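Local coordinates for protein activated BY transcription factor SSRB (Salmonella enterica, PDB 2WNW) that is of unknown function but belongs to glycosyl hydrolase family 30, pairing a TIM-barrel domain with a beta-sandwich domain, at residues L5-P10 / G436-L441; Y11-L16 / R363-Y368; W144-F149 / A168-I173; N154-G159 / T202-L207. One frame throughout, in Å; residues are numbered along the deposited sequence.

Contact 1. Residues L5-P10 / G436-L441; sequences LISSDP and GASTLL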
# COMPACT_ATOMS: atom_id res chain seq x y z
N LEU A 5 -18.90 -6.26 -17.43
CA LEU A 5 -18.79 -6.33 -15.98
C LEU A 5 -19.10 -7.75 -15.53
O LEU A 5 -20.15 -8.29 -15.86
CB LEU A 5 -19.77 -5.34 -15.33
CG LEU A 5 -19.77 -5.29 -13.80
CD1 LEU A 5 -18.42 -4.79 -13.30
CD2 LEU A 5 -20.88 -4.38 -13.32
N ILE A 6 -18.17 -8.35 -14.79
CA ILE A 6 -18.34 -9.70 -14.27
C ILE A 6 -18.45 -9.55 -12.76
O ILE A 6 -17.48 -9.16 -12.10
CB ILE A 6 -17.13 -10.60 -14.61
CG1 ILE A 6 -17.00 -10.78 -16.12
CG2 ILE A 6 -17.30 -11.96 -13.94
CD1 ILE A 6 -16.48 -9.56 -16.85
N SER A 7 -19.62 -9.85 -12.21
CA SER A 7 -19.86 -9.69 -10.79
C SER A 7 -20.19 -10.96 -10.02
O SER A 7 -20.94 -11.82 -10.48
CB SER A 7 -21.00 -8.68 -10.58
OG SER A 7 -20.77 -7.49 -11.31
N SER A 8 -19.61 -11.06 -8.82
CA SER A 8 -19.84 -12.20 -7.94
C SER A 8 -20.41 -11.70 -6.62
O SER A 8 -19.98 -10.67 -6.09
CB SER A 8 -18.54 -12.96 -7.66
OG SER A 8 -18.09 -13.66 -8.81
N ASP A 9 -21.40 -12.43 -6.12
CA ASP A 9 -22.06 -12.11 -4.86
C ASP A 9 -22.04 -13.44 -4.12
O ASP A 9 -23.04 -14.17 -4.11
CB ASP A 9 -23.49 -11.66 -5.13
CG ASP A 9 -24.23 -11.22 -3.88
OD1 ASP A 9 -25.34 -10.67 -4.03
OD2 ASP A 9 -23.73 -11.43 -2.76
N PRO A 10 -20.90 -13.78 -3.49
CA PRO A 10 -20.77 -15.04 -2.76
C PRO A 10 -21.87 -15.36 -1.75
O PRO A 10 -22.31 -16.50 -1.66
CB PRO A 10 -19.38 -14.93 -2.12
CG PRO A 10 -19.15 -13.45 -2.03
CD PRO A 10 -19.70 -12.95 -3.34
N GLY A 436 -18.52 -8.91 -2.04
CA GLY A 436 -18.64 -9.03 -3.48
C GLY A 436 -17.36 -8.68 -4.21
O GLY A 436 -16.51 -7.95 -3.69
N ALA A 437 -17.21 -9.22 -5.41
CA ALA A 437 -16.04 -8.94 -6.23
C ALA A 437 -16.54 -8.71 -7.65
O ALA A 437 -17.52 -9.32 -8.09
CB ALA A 437 -15.07 -10.12 -6.21
N SER A 438 -15.88 -7.81 -8.36
CA SER A 438 -16.27 -7.51 -9.73
C SER A 438 -15.03 -7.25 -10.58
O SER A 438 -14.04 -6.70 -10.11
CB SER A 438 -17.17 -6.27 -9.77
OG SER A 438 -18.35 -6.47 -9.02
N THR A 439 -15.10 -7.68 -11.83
CA THR A 439 -14.01 -7.46 -12.76
C THR A 439 -14.62 -6.67 -13.92
O THR A 439 -15.61 -7.11 -14.52
CB THR A 439 -13.42 -8.78 -13.29
OG1 THR A 439 -12.95 -9.57 -12.18
CG2 THR A 439 -12.25 -8.50 -14.22
N LEU A 440 -14.06 -5.50 -14.18
CA LEU A 440 -14.53 -4.63 -15.25
C LEU A 440 -13.54 -4.67 -16.41
O LEU A 440 -12.34 -4.49 -16.21
CB LEU A 440 -14.66 -3.19 -14.73
CG LEU A 440 -15.07 -2.09 -15.71
CD1 LEU A 440 -16.50 -2.32 -16.19
CD2 LEU A 440 -14.95 -0.73 -15.02
N LEU A 441 -14.05 -4.90 -17.61
CA LEU A 441 -13.22 -4.97 -18.80
C LEU A 441 -13.65 -3.90 -19.80
O LEU A 441 -14.85 -3.74 -20.05
CB LEU A 441 -13.37 -6.34 -19.46
CG LEU A 441 -13.29 -7.58 -18.57
CD1 LEU A 441 -13.65 -8.81 -19.40
CD2 LEU A 441 -11.91 -7.72 -17.98
O HOH W 1 -19.92 -7.79 -7.06
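This is an antiparallel strand pair in the beta-sandwich domain, where the first strand of the chain, 2-9, lies against the last, 437-442. Two hydrogen-bonded pairs set the register. Ile6 N donates to Thr439 O at 2.9 Å and Thr439 N returns to Ile6 O at 2.8 Å, both in the carbonyl plane. Further along, Ser8 N meets Ala437 O at 2.8 Å almost along the C=O axis, while the return bond from Ala437 N to Ser8 O stretches to 3.2 Å, its donor lying above the carbonyl plane. On the face of Leu5, Ser7, Ser438 and Leu440, the hydroxyls Ser7 OG and Ser438 OG share a weak hydrogen bond of 3.5 Å, either one possibly the donor. A water ties Ser438 OG to Ser8 O, donating to the carbonyl. On the other face the methyl Ile6 CD1 meets Leu441 CD1 at 3.9 Å, the two side chains crossing obliquely. Here Ser8 OG and Thr439 OG1 bond to opposite nitrogens of His372, Ser8 OG also bonding Leu16 N, and Trp310 of helix 305-322 packs on Ser8 and Ala437. The first and last strands thus pair side by side inside one sheet of a beta sandwich built from both chain ends.

Contact 2. Residues Y11-L16 / R363-Y368; sequences YRQQFL and RNHSWY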
# COMPACT_ATOMS: atom_id res chain seq x y z
N TYR A 11 -22.32 -14.37 -0.98
CA TYR A 11 -23.37 -14.64 -0.00
C TYR A 11 -24.67 -15.12 -0.65
O TYR A 11 -25.51 -15.71 0.01
CB TYR A 11 -23.62 -13.41 0.87
CG TYR A 11 -22.62 -13.30 2.01
CD1 TYR A 11 -22.54 -14.30 2.99
CD2 TYR A 11 -21.75 -12.22 2.11
CE1 TYR A 11 -21.61 -14.21 4.04
CE2 TYR A 11 -20.82 -12.12 3.15
CZ TYR A 11 -20.76 -13.12 4.11
OH TYR A 11 -19.84 -13.01 5.13
N ARG A 12 -24.82 -14.86 -1.95
CA ARG A 12 -26.01 -15.32 -2.66
C ARG A 12 -25.63 -16.44 -3.63
O ARG A 12 -26.43 -16.84 -4.47
CB ARG A 12 -26.68 -14.18 -3.43
CG ARG A 12 -27.37 -13.15 -2.56
CD ARG A 12 -28.19 -12.20 -3.41
NE ARG A 12 -28.81 -11.14 -2.63
CZ ARG A 12 -29.62 -10.21 -3.14
NH1 ARG A 12 -29.91 -10.23 -4.44
NH2 ARG A 12 -30.14 -9.28 -2.36
N GLN A 13 -24.41 -16.94 -3.50
CA GLN A 13 -23.94 -18.02 -4.36
C GLN A 13 -23.99 -17.66 -5.85
O GLN A 13 -24.18 -18.53 -6.70
CB GLN A 13 -24.76 -19.29 -4.11
CG GLN A 13 -24.67 -19.83 -2.69
CD GLN A 13 -23.39 -20.61 -2.45
OE1 GLN A 13 -22.29 -20.11 -2.69
NE2 GLN A 13 -23.53 -21.84 -1.96
N GLN A 14 -23.83 -16.38 -6.16
CA GLN A 14 -23.82 -15.91 -7.55
C GLN A 14 -22.38 -15.60 -7.92
O GLN A 14 -21.77 -14.70 -7.36
CB GLN A 14 -24.65 -14.63 -7.70
CG GLN A 14 -25.99 -14.84 -8.38
CD GLN A 14 -26.90 -15.75 -7.60
OE1 GLN A 14 -27.31 -15.42 -6.49
NE2 GLN A 14 -27.21 -16.91 -8.16
N PHE A 15 -21.83 -16.34 -8.88
CA PHE A 15 -20.44 -16.14 -9.28
C PHE A 15 -20.22 -15.85 -10.76
O PHE A 15 -20.86 -16.45 -11.62
CB PHE A 15 -19.61 -17.36 -8.89
CG PHE A 15 -19.50 -17.58 -7.42
CD1 PHE A 15 -18.64 -16.81 -6.64
CD2 PHE A 15 -20.25 -18.57 -6.80
CE1 PHE A 15 -18.53 -17.02 -5.27
CE2 PHE A 15 -20.15 -18.79 -5.42
CZ PHE A 15 -19.29 -18.01 -4.66
N LEU A 16 -19.30 -14.94 -11.02
CA LEU A 16 -18.92 -14.56 -12.38
C LEU A 16 -20.09 -14.30 -13.31
O LEU A 16 -20.18 -14.88 -14.40
CB LEU A 16 -18.01 -15.65 -12.96
CG LEU A 16 -16.75 -15.98 -12.16
CD1 LEU A 16 -16.07 -17.20 -12.74
CD2 LEU A 16 -15.80 -14.78 -12.17
N ARG A 363 -16.47 -27.19 -7.13
CA ARG A 363 -15.71 -25.95 -7.22
C ARG A 363 -15.94 -25.09 -5.98
O ARG A 363 -17.07 -24.65 -5.72
CB ARG A 363 -16.10 -25.16 -8.47
CG ARG A 363 -15.48 -25.69 -9.75
CD ARG A 363 -16.01 -24.94 -10.96
NE ARG A 363 -17.42 -25.24 -11.19
CZ ARG A 363 -18.16 -24.63 -12.10
NH1 ARG A 363 -17.64 -23.68 -12.87
NH2 ARG A 363 -19.44 -24.97 -12.25
N ASN A 364 -14.88 -24.84 -5.22
CA ASN A 364 -14.98 -24.02 -4.02
C ASN A 364 -14.95 -22.54 -4.36
O ASN A 364 -14.64 -22.16 -5.49
CB ASN A 364 -13.84 -24.38 -3.06
CG ASN A 364 -13.98 -25.77 -2.49
OD1 ASN A 364 -15.02 -26.11 -1.91
ND2 ASN A 364 -12.95 -26.60 -2.65
N HIS A 365 -15.27 -21.69 -3.38
CA HIS A 365 -15.28 -20.25 -3.60
C HIS A 365 -13.96 -19.75 -4.19
O HIS A 365 -13.95 -18.87 -5.05
CB HIS A 365 -15.56 -19.50 -2.28
CG HIS A 365 -17.01 -19.46 -1.89
ND1 HIS A 365 -17.88 -20.50 -2.14
CD2 HIS A 365 -17.72 -18.51 -1.24
CE1 HIS A 365 -19.07 -20.19 -1.65
NE2 HIS A 365 -19.00 -19.00 -1.10
N SER A 366 -12.85 -20.31 -3.72
CA SER A 366 -11.53 -19.90 -4.20
C SER A 366 -11.39 -20.01 -5.71
O SER A 366 -10.72 -19.20 -6.34
CB SER A 366 -10.45 -20.72 -3.50
OG SER A 366 -10.62 -22.10 -3.76
N TRP A 367 -12.02 -21.02 -6.31
CA TRP A 367 -11.93 -21.19 -7.76
C TRP A 367 -12.49 -19.95 -8.46
O TRP A 367 -11.90 -19.45 -9.41
CB TRP A 367 -12.71 -22.44 -8.21
CG TRP A 367 -12.49 -22.79 -9.66
CD1 TRP A 367 -11.44 -23.49 -10.19
CD2 TRP A 367 -13.33 -22.43 -10.77
NE1 TRP A 367 -11.57 -23.60 -11.56
CE2 TRP A 367 -12.72 -22.96 -11.94
CE3 TRP A 367 -14.53 -21.72 -10.90
CZ2 TRP A 367 -13.28 -22.79 -13.22
CZ3 TRP A 367 -15.08 -21.56 -12.16
CH2 TRP A 367 -14.46 -22.09 -13.31
N TYR A 368 -13.63 -19.46 -7.99
CA TYR A 368 -14.25 -18.28 -8.59
C TYR A 368 -13.44 -17.02 -8.26
O TYR A 368 -13.36 -16.11 -9.08
CB TYR A 368 -15.69 -18.10 -8.11
CG TYR A 368 -16.57 -19.28 -8.44
CD1 TYR A 368 -16.80 -20.29 -7.51
CD2 TYR A 368 -17.14 -19.41 -9.71
CE1 TYR A 368 -17.57 -21.41 -7.83
CE2 TYR A 368 -17.92 -20.52 -10.04
CZ TYR A 368 -18.13 -21.51 -9.10
OH TYR A 368 -18.87 -22.62 -9.43
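Phe15 is the wedge of this contact, pointing from short strand 14-15, just before the chain turns at Leu16, toward the start of helix 365-374. Its CG sits beside the backbone N (chi1 -65°), which lays the ring over one face of Tyr368 as an offset stack, centroids 4.3 Å apart and planes only 15° from parallel. The fit is closest at the root of the ring, where Phe15 CB comes within 3.3 Å of Tyr368 CD2. Trp367 CE3 lies over the rim of the opposite face, so both faces of the tyrosine are met. At its far end the Phe15 ring turns its edge to His365: CZ stands over the centre of the imidazole, 3.7 Å from NE2, with the planes at 71° in an edge-to-face pair. Leu16 CD1 closes the tyrosine edge, 3.9 Å from Tyr368 CD2, and Trp310 meets Phe15 from helix 305-322.

The solvent side is much looser. Gln13, its chain bent at chi2, brings OE1 to 3.4 Å from His365 CE1 and is itself exposed. No hydrogen bond crosses between the segments, so shape and ring stacking do the work. The G1 beta bulge at Gln13 and Gln14, which both face Asp9, immediately precedes Phe15, which with His365 and Tyr368 forms an aromatic cluster where the beta sandwich meets the TIM barrel.

Contact 3. Residues W144-F149 / A168-I173; sequences WSPPAF and ADWADI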
# COMPACT_ATOMS: atom_id res chain seq x y z
N TRP A 144 11.41 -30.35 -3.02
CA TRP A 144 11.07 -30.24 -1.62
C TRP A 144 12.23 -30.91 -0.87
O TRP A 144 12.54 -30.57 0.27
CB TRP A 144 9.75 -30.96 -1.32
CG TRP A 144 8.54 -30.06 -1.28
CD1 TRP A 144 7.75 -29.80 -0.20
CD2 TRP A 144 7.95 -29.33 -2.38
NE1 TRP A 144 6.72 -28.96 -0.54
CE2 TRP A 144 6.82 -28.66 -1.88
CE3 TRP A 144 8.28 -29.19 -3.73
CZ2 TRP A 144 6.00 -27.85 -2.68
CZ3 TRP A 144 7.47 -28.38 -4.54
CH2 TRP A 144 6.34 -27.73 -4.01
N SER A 145 12.89 -31.86 -1.53
CA SER A 145 14.03 -32.54 -0.92
C SER A 145 14.83 -33.44 -1.85
O SER A 145 14.27 -34.13 -2.70
CB SER A 145 13.58 -33.40 0.27
OG SER A 145 14.67 -34.14 0.81
N PRO A 146 16.17 -33.42 -1.71
CA PRO A 146 17.05 -34.26 -2.54
C PRO A 146 16.86 -35.68 -2.00
O PRO A 146 16.19 -35.87 -0.98
CB PRO A 146 18.45 -33.73 -2.21
CG PRO A 146 18.20 -32.29 -1.83
CD PRO A 146 16.95 -32.41 -0.98
N PRO A 147 17.43 -36.69 -2.68
CA PRO A 147 17.28 -38.07 -2.20
C PRO A 147 17.83 -38.17 -0.78
O PRO A 147 18.73 -37.42 -0.41
CB PRO A 147 18.11 -38.88 -3.19
CG PRO A 147 18.04 -38.05 -4.46
CD PRO A 147 18.21 -36.64 -3.93
N ALA A 148 17.30 -39.09 0.02
CA ALA A 148 17.73 -39.25 1.40
C ALA A 148 19.24 -39.42 1.60
O ALA A 148 19.83 -38.73 2.43
CB ALA A 148 17.00 -40.43 2.05
N PHE A 149 19.86 -40.30 0.83
CA PHE A 149 21.30 -40.54 0.99
C PHE A 149 22.18 -39.34 0.67
O PHE A 149 23.36 -39.34 1.01
CB PHE A 149 21.76 -41.75 0.17
CG PHE A 149 21.83 -41.52 -1.31
CD1 PHE A 149 20.68 -41.55 -2.10
CD2 PHE A 149 23.06 -41.28 -1.93
CE1 PHE A 149 20.75 -41.37 -3.48
CE2 PHE A 149 23.14 -41.09 -3.31
CZ PHE A 149 21.98 -41.14 -4.09
N ALA A 168 26.92 -31.34 -6.88
CA ALA A 168 27.00 -31.67 -8.29
C ALA A 168 26.02 -32.78 -8.66
O ALA A 168 25.32 -32.70 -9.68
CB ALA A 168 28.42 -32.09 -8.65
N ASP A 169 25.95 -33.81 -7.82
CA ASP A 169 25.05 -34.93 -8.09
C ASP A 169 23.58 -34.54 -8.08
O ASP A 169 22.80 -35.03 -8.89
CB ASP A 169 25.29 -36.06 -7.08
CG ASP A 169 26.69 -36.66 -7.18
OD1 ASP A 169 27.13 -36.93 -8.32
OD2 ASP A 169 27.33 -36.87 -6.14
N TRP A 170 23.19 -33.66 -7.16
CA TRP A 170 21.80 -33.22 -7.07
C TRP A 170 21.48 -32.38 -8.31
O TRP A 170 20.42 -32.52 -8.91
CB TRP A 170 21.57 -32.40 -5.79
CG TRP A 170 20.15 -31.90 -5.57
CD1 TRP A 170 19.80 -30.69 -5.04
CD2 TRP A 170 18.92 -32.61 -5.81
NE1 TRP A 170 18.43 -30.60 -4.94
CE2 TRP A 170 17.87 -31.76 -5.40
CE3 TRP A 170 18.60 -33.87 -6.33
CZ2 TRP A 170 16.52 -32.13 -5.49
CZ3 TRP A 170 17.26 -34.24 -6.42
CH2 TRP A 170 16.23 -33.37 -6.00
N ALA A 171 22.41 -31.51 -8.68
CA ALA A 171 22.21 -30.68 -9.86
C ALA A 171 22.06 -31.57 -11.09
O ALA A 171 21.22 -31.30 -11.96
CB ALA A 171 23.38 -29.73 -10.05
N ASP A 172 22.85 -32.64 -11.17
CA ASP A 172 22.77 -33.55 -12.31
C ASP A 172 21.42 -34.26 -12.35
O ASP A 172 20.89 -34.52 -13.43
CB ASP A 172 23.90 -34.60 -12.26
CG ASP A 172 25.25 -34.02 -12.62
OD1 ASP A 172 25.30 -32.98 -13.31
OD2 ASP A 172 26.28 -34.61 -12.22
N ILE A 173 20.88 -34.60 -11.19
CA ILE A 173 19.58 -35.26 -11.14
C ILE A 173 18.50 -34.32 -11.67
O ILE A 173 17.62 -34.73 -12.43
CB ILE A 173 19.20 -35.68 -9.71
CG1 ILE A 173 20.11 -36.82 -9.25
CG2 ILE A 173 17.72 -36.11 -9.66
CD1 ILE A 173 19.80 -37.31 -7.86
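Two consecutive prolines in the loop after barrel strand 138-143 form the bumps here, and helix 167-183 receives them: the flat indole face of Trp170 takes Pro146, and the recess between Trp170 and Ile173 takes Pro147. The Trp170 side chain leaves the helix with CG anti to the backbone N (chi1 -179°), presenting one broad face to the loop. Pro146 lies across that face at about a right angle. Its CA stands 3.6 Å from the centroid of the six-membered ring, 11° off the normal, a CH-pi contact, while CG rests above the pyrrole part, 3.5 Å from Trp170 NE1. The CA-CB-CG side of the pyrrolidine therefore spreads along the indole rather than touching at a point.

Pro147 is the second bump, fitting into the notch between tryptophan and isoleucine, about one helical turn apart. Pro147 CD presses on the benzo end, 3.6 Å from Trp170 CZ3, and its CG meets Ile173 CD1 tip to tip at 3.9 Å, that methyl also lying at the indole's edge. The loop keeps its own shape: Ser145 OG donates to a lone pair of Pro146 O at 2.9 Å, and the same hydroxyl bonds to Lys151 NZ. Phe216 of helix 210-227 also meets the indole. The whole is a proline-bearing loop leaving barrel strand 138-143 and folding back on helix 167-183, to which it leads, in the TIM barrel.

Contact 4. Residues N154-G159 / T202-L207; sequences NDMNGG and TWDSCL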
# COMPACT_ATOMS: atom_id res chain seq x y z
N ASN A 154 19.95 -38.25 6.23
CA ASN A 154 19.57 -39.49 5.57
C ASN A 154 18.05 -39.71 5.57
O ASN A 154 17.57 -40.83 5.79
CB ASN A 154 20.28 -40.66 6.25
CG ASN A 154 20.08 -41.98 5.53
OD1 ASN A 154 20.17 -42.05 4.30
ND2 ASN A 154 19.82 -43.04 6.29
N ASP A 155 17.29 -38.65 5.32
CA ASP A 155 15.83 -38.73 5.32
C ASP A 155 15.26 -37.57 4.51
O ASP A 155 15.68 -36.43 4.69
CB ASP A 155 15.33 -38.62 6.76
CG ASP A 155 13.84 -38.95 6.92
OD1 ASP A 155 13.10 -39.01 5.92
OD2 ASP A 155 13.41 -39.14 8.08
N MET A 156 14.32 -37.85 3.61
CA MET A 156 13.73 -36.78 2.81
C MET A 156 12.88 -35.87 3.71
O MET A 156 12.72 -34.68 3.42
CB MET A 156 12.87 -37.36 1.69
CG MET A 156 13.68 -38.01 0.57
SD MET A 156 12.67 -38.55 -0.80
CE MET A 156 12.37 -36.99 -1.66
N ASN A 157 12.36 -36.43 4.80
CA ASN A 157 11.55 -35.66 5.74
C ASN A 157 12.41 -35.14 6.90
O ASN A 157 13.55 -35.56 7.09
CB ASN A 157 10.45 -36.53 6.36
CG ASN A 157 9.68 -37.34 5.34
OD1 ASN A 157 9.75 -38.57 5.34
ND2 ASN A 157 8.95 -36.66 4.48
N GLY A 158 11.84 -34.21 7.66
CA GLY A 158 12.52 -33.67 8.83
C GLY A 158 13.69 -32.73 8.65
O GLY A 158 14.53 -32.64 9.54
N GLY A 159 13.74 -32.03 7.53
CA GLY A 159 14.83 -31.10 7.32
C GLY A 159 16.13 -31.72 6.83
O GLY A 159 16.14 -32.52 5.90
N THR A 202 7.83 -31.90 8.88
CA THR A 202 7.75 -33.32 9.19
C THR A 202 7.69 -34.09 7.87
O THR A 202 7.84 -35.31 7.83
CB THR A 202 6.51 -33.67 10.03
OG1 THR A 202 5.33 -33.22 9.34
CG2 THR A 202 6.58 -33.01 11.40
N TRP A 203 7.45 -33.35 6.79
CA TRP A 203 7.40 -33.94 5.45
C TRP A 203 8.65 -33.52 4.67
O TRP A 203 9.59 -32.99 5.25
CB TRP A 203 6.13 -33.52 4.72
CG TRP A 203 5.89 -32.03 4.66
CD1 TRP A 203 6.52 -31.13 3.86
CD2 TRP A 203 4.92 -31.29 5.42
NE1 TRP A 203 6.01 -29.87 4.07
CE2 TRP A 203 5.02 -29.94 5.02
CE3 TRP A 203 3.98 -31.64 6.40
CZ2 TRP A 203 4.21 -28.93 5.57
CZ3 TRP A 203 3.17 -30.64 6.94
CH2 TRP A 203 3.30 -29.30 6.52
N ASP A 204 8.66 -33.77 3.37
CA ASP A 204 9.80 -33.45 2.52
C ASP A 204 10.28 -32.01 2.68
O ASP A 204 9.54 -31.06 2.43
CB ASP A 204 9.45 -33.71 1.06
CG ASP A 204 8.86 -35.09 0.86
OD1 ASP A 204 9.59 -35.99 0.38
OD2 ASP A 204 7.67 -35.28 1.19
N SER A 205 11.54 -31.85 3.09
CA SER A 205 12.12 -30.54 3.30
C SER A 205 13.65 -30.62 3.31
O SER A 205 14.21 -31.69 3.51
CB SER A 205 11.61 -29.95 4.62
OG SER A 205 11.75 -30.87 5.68
N CYS A 206 14.31 -29.49 3.09
CA CYS A 206 15.76 -29.45 3.07
C CYS A 206 16.20 -28.01 3.30
O CYS A 206 15.66 -27.09 2.69
CB CYS A 206 16.27 -29.94 1.71
SG CYS A 206 18.07 -30.14 1.59
N LEU A 207 17.18 -27.81 4.18
CA LEU A 207 17.66 -26.48 4.50
C LEU A 207 18.89 -26.03 3.73
O LEU A 207 19.80 -26.82 3.47
CB LEU A 207 17.98 -26.38 6.00
CG LEU A 207 16.89 -26.75 7.00
CD1 LEU A 207 17.48 -26.70 8.41
CD2 LEU A 207 15.72 -25.79 6.88
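Segments 154-159 and 202-207 run past each other as irregular backbone, joined by one straight bond in which Ser205 N donates to Met156 O at 3.1 Å, 162° at the hydrogen and nearly along the C=O axis. They belong to the loops after the third and fourth barrel strands of the TIM barrel, and the first opens with an Asx turn: Asp155 OD1 accepts from Asn157 N at 2.9 Å, met from above the carboxylate plane.

Ser205 is the main clasp. Its OG takes the crowded position between backbone N and carbonyl carbon (chi1 50°), from which it donates to Trp203 O at 3.1 Å and receives the N-H of Gly159 at 3.0 Å; that second bond is bent, 136° at the hydrogen. Lys201 N bonds to the same OG, so three partners hold it. Gly159 has a positive phi, at backbone angles where a CB would jam against the preceding carbonyl.

Met156 and Asp204 lie side by side, Met156 CE 3.6 Å from Asp204 OD1; the carboxylate is held by Ser92 through OD1 and His343 through OD2. Asn157 CB presses on Thr202 O at 3.2 Å, its OD1 turned to Asn99. The Trp203 side chain comes within about 3 Å of a bound glycerol, probably from the crystallisation liquor. Lys151 NZ bonds to both Ser205 O and Gly159 O, and its charge probably offsets the repulsion between these two acceptors, which stand 3.2 Å apart.

In the fold
The four contacts fall into two well-separated groups. Contacts 1 and 2, centres 11 Å apart, share a continuous run of chain from 5 to 16; Ser8 OG reaches Leu16 N, and Asp9 N probably bonds to Gln14 O, so the sandwich strand pair leads directly into the aromatic junction with the barrel. Contacts 3 and 4, centres 12 Å apart, interlock in the loops beyond barrel strands, where Pro146 CD touches Cys206 SG at 3.6 Å. Trp144 and Trp203 from these loops each meet glycerol, probably from the crystallisation liquor, though such molecules often mark pockets. Contacts 1 and 3 lie on opposite sides of the chain's centre, about 46 Å apart between centres.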